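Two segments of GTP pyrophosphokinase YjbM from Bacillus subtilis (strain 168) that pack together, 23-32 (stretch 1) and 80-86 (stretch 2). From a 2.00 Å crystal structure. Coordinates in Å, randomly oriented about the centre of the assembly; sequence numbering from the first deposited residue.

Stretch 1 (23-32) AVEELKVKLK
Stretch 2 (80-86) IAGLRIM

Residues 23-32 lie within a helix that extends beyond both ends of the stretch, and residues 81-86 form a strand that continues past Met86; Ile80 precedes it in a non-strand conformation (phi/psi -59/-46 is typical of the helix, -59/-45 is found at Ile80). The two elements run in nearly the same direction, with 18° between their N-to-C axes (signed crossing angle -18°) and a closest axial approach of 8.7 Å. Register is fixed by two CA pairs: Val24 CA to Ala81 CA at 6.4 Å and Leu31 CA to Ile85 CA at 8.3 Å, so the elements are nearer at their N-terminal ends.

The helix has phi from -59° to -68° and is held by i to i+4 bonds, among them Lys28 N to Val24 O at 2.8 Å and Leu31 N to Leu27 O at 2.9 Å; Val29 N to Glu25 O, at 3.3 Å, is weak. This periodicity places Val24, Leu27 and Leu31 on one face with their CA-to-CB bonds toward the strand. Extended backbone angles, such as -124/156 at Leu83, alternate the strand's side chains: Ala81, Leu83 and Ile85 point toward the helix, whereas Arg84 points away.

No hydrogen bond crosses between the stretches. The contact is made by apolar packing and buries 313 Å² in total, of which Leu83 contributes 101 Å², the largest share. Its chi1 of -82° (m) and chi2 of 90° (p) spread the two methyls along the helix. Leu83 CD1 lies 4.2 Å from Val24 CG2 and Leu83 CD2 lies 3.6 Å from Lys28 CG and 3.8 Å from Leu31 CD1; Leu27 CB sits 4.1 Å from both Leu83 CD1 and Leu83 CD2. A branched leucine thus spans successive helical turns from a single strand position.

At the N-terminal end, Val24 adopts chi1 170° (t), which directs CG2 to the strand, 3.6 Å from Ala81 CB and 4.1 Å from Gly82 N. The small alanine side chain suits the close backbone spacing here. Gly82 offers only backbone to this contact; a CB there would point away from the helix and have room.

Leu31 closes the other end. With chi1 -62° (m) and chi2 177° (t), Leu31 CD1 meets Leu83 CD2 and, at 3.9 Å, Ile85 CD1. Ile85 uses chi1 -59° (m) and chi2 175° (t), an extended CG1-CD1 arm that helps bridge the wider separation. Leu27, at chi1 -78° (m) and chi2 167° (t), makes a smaller contribution, its CB rather than its methyls providing the nearest side-chain approach.

Lys28 lies at the margin. Its CB points sideways, and chi values of -84° (m), 164° (t), 62° (p) and 175° (t) let CG touch Leu83 while the chain's end leads away. Lys28 NZ forms a salt bridge with Glu25 OE2 at 3.5 Å, so the aliphatic portion packs against leucine while the charge is paired within the helix.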

# COMPACT_ATOMS: atom_id res chain seq x y z
N ALA B 23 -13.62 -8.63 1.36
CA ALA B 23 -13.93 -9.02 -0.02
C ALA B 23 -13.41 -7.98 -1.02
O ALA B 23 -12.80 -8.31 -2.04
CB ALA B 23 -15.42 -9.21 -0.20
N VAL B 24 -13.65 -6.71 -0.71
CA VAL B 24 -13.14 -5.62 -1.55
C VAL B 24 -11.62 -5.63 -1.65
O VAL B 24 -11.07 -5.52 -2.75
CB VAL B 24 -13.65 -4.25 -1.02
CG1 VAL B 24 -12.93 -3.09 -1.72
CG2 VAL B 24 -15.15 -4.16 -1.24
N GLU B 25 -10.91 -5.80 -0.54
CA GLU B 25 -9.44 -5.81 -0.63
C GLU B 25 -8.91 -7.00 -1.45
O GLU B 25 -7.88 -6.89 -2.16
CB GLU B 25 -8.79 -5.83 0.76
CG GLU B 25 -9.00 -4.56 1.58
CD GLU B 25 -8.70 -3.28 0.79
OE1 GLU B 25 -7.64 -3.17 0.15
OE2 GLU B 25 -9.55 -2.38 0.81
N GLU B 26 -9.55 -8.15 -1.31
CA GLU B 26 -9.12 -9.33 -2.07
C GLU B 26 -9.35 -9.12 -3.56
O GLU B 26 -8.49 -9.38 -4.37
CB GLU B 26 -9.82 -10.59 -1.57
CG GLU B 26 -9.36 -10.98 -0.15
CD GLU B 26 -9.92 -12.30 0.35
OE1 GLU B 26 -10.44 -13.10 -0.47
OE2 GLU B 26 -9.84 -12.54 1.58
N LEU B 27 -10.53 -8.62 -3.91
CA LEU B 27 -10.87 -8.37 -5.30
C LEU B 27 -10.04 -7.24 -5.90
O LEU B 27 -9.73 -7.28 -7.09
CB LEU B 27 -12.36 -8.07 -5.43
CG LEU B 27 -13.23 -9.32 -5.38
CD1 LEU B 27 -14.70 -8.91 -5.20
CD2 LEU B 27 -13.06 -10.15 -6.65
N LYS B 28 -9.67 -6.24 -5.11
CA LYS B 28 -8.78 -5.19 -5.64
C LYS B 28 -7.45 -5.75 -6.11
O LYS B 28 -6.99 -5.43 -7.20
CB LYS B 28 -8.53 -4.10 -4.59
CG LYS B 28 -9.65 -3.06 -4.57
CD LYS B 28 -9.63 -2.20 -3.32
CE LYS B 28 -8.36 -1.39 -3.17
NZ LYS B 28 -8.51 -0.51 -1.97
N VAL B 29 -6.82 -6.58 -5.28
CA VAL B 29 -5.52 -7.11 -5.66
C VAL B 29 -5.64 -8.04 -6.87
O VAL B 29 -4.77 -8.06 -7.76
CB VAL B 29 -4.85 -7.86 -4.48
CG1 VAL B 29 -3.57 -8.57 -4.94
CG2 VAL B 29 -4.56 -6.89 -3.40
N LYS B 30 -6.72 -8.82 -6.88
CA LYS B 30 -6.98 -9.71 -8.02
C LYS B 30 -7.13 -8.92 -9.31
O LYS B 30 -6.45 -9.18 -10.28
CB LYS B 30 -8.24 -10.55 -7.76
CG LYS B 30 -7.99 -11.74 -6.79
CD LYS B 30 -9.31 -12.33 -6.29
CE LYS B 30 -9.10 -13.56 -5.38
NZ LYS B 30 -8.63 -14.72 -6.18
N LEU B 31 -8.02 -7.94 -9.31
CA LEU B 31 -8.31 -7.21 -10.55
C LEU B 31 -7.13 -6.34 -11.02
O LEU B 31 -6.91 -6.16 -12.24
CB LEU B 31 -9.57 -6.37 -10.35
CG LEU B 31 -10.82 -7.18 -10.06
CD1 LEU B 31 -11.99 -6.25 -9.80
CD2 LEU B 31 -11.13 -8.12 -11.20
N LYS B 32 -6.37 -5.80 -10.07
CA LYS B 32 -5.17 -5.05 -10.43
C LYS B 32 -4.12 -5.94 -11.07
O LYS B 32 -3.24 -5.45 -11.76
CB LYS B 32 -4.57 -4.36 -9.19
CG LYS B 32 -5.36 -3.15 -8.73
CD LYS B 32 -4.89 -2.61 -7.38
CE LYS B 32 -5.76 -1.41 -6.98
NZ LYS B 32 -5.49 -0.94 -5.60
N ILE B 80 -23.23 -2.78 -1.08
CA ILE B 80 -22.55 -2.47 0.16
C ILE B 80 -21.06 -2.50 -0.11
O ILE B 80 -20.31 -1.60 0.29
CB ILE B 80 -22.95 -3.45 1.27
CG1 ILE B 80 -24.43 -3.26 1.60
CG2 ILE B 80 -22.10 -3.24 2.51
CD1 ILE B 80 -25.01 -4.35 2.46
N ALA B 81 -20.63 -3.53 -0.84
CA ALA B 81 -19.26 -3.60 -1.34
C ALA B 81 -19.25 -3.24 -2.82
O ALA B 81 -20.09 -3.74 -3.59
CB ALA B 81 -18.68 -4.98 -1.12
N GLY B 82 -18.32 -2.39 -3.24
CA GLY B 82 -18.28 -2.00 -4.65
C GLY B 82 -16.88 -1.83 -5.19
O GLY B 82 -15.99 -1.35 -4.49
N LEU B 83 -16.67 -2.22 -6.45
CA LEU B 83 -15.42 -1.89 -7.12
C LEU B 83 -15.71 -1.13 -8.39
O LEU B 83 -16.81 -1.22 -8.94
CB LEU B 83 -14.59 -3.14 -7.44
CG LEU B 83 -13.78 -3.61 -6.23
CD1 LEU B 83 -14.60 -4.60 -5.41
CD2 LEU B 83 -12.44 -4.17 -6.63
N ARG B 84 -14.73 -0.37 -8.84
CA ARG B 84 -14.87 0.29 -10.13
C ARG B 84 -13.65 0.01 -10.95
O ARG B 84 -12.52 0.18 -10.47
CB ARG B 84 -15.09 1.79 -9.97
CG ARG B 84 -16.35 2.04 -9.16
CD ARG B 84 -16.92 3.43 -9.30
NE ARG B 84 -18.20 3.47 -8.59
CZ ARG B 84 -18.72 4.55 -8.03
NH1 ARG B 84 -18.09 5.71 -8.12
NH2 ARG B 84 -19.88 4.47 -7.40
N ILE B 85 -13.89 -0.42 -12.18
CA ILE B 85 -12.80 -0.72 -13.09
C ILE B 85 -12.86 0.35 -14.18
O ILE B 85 -13.88 0.49 -14.85
CB ILE B 85 -12.95 -2.13 -13.71
CG1 ILE B 85 -12.96 -3.21 -12.60
CG2 ILE B 85 -11.82 -2.38 -14.68
CD1 ILE B 85 -13.24 -4.65 -13.15
N MET B 86 -11.77 1.10 -14.35
CA MET B 86 -11.72 2.18 -15.35
C MET B 86 -10.90 1.72 -16.55
O MET B 86 -9.79 1.21 -16.39
CB MET B 86 -11.10 3.44 -14.76
CG MET B 86 -12.14 4.47 -14.32
SD MET B 86 -13.28 3.83 -13.07
CE MET B 86 -12.21 3.65 -11.66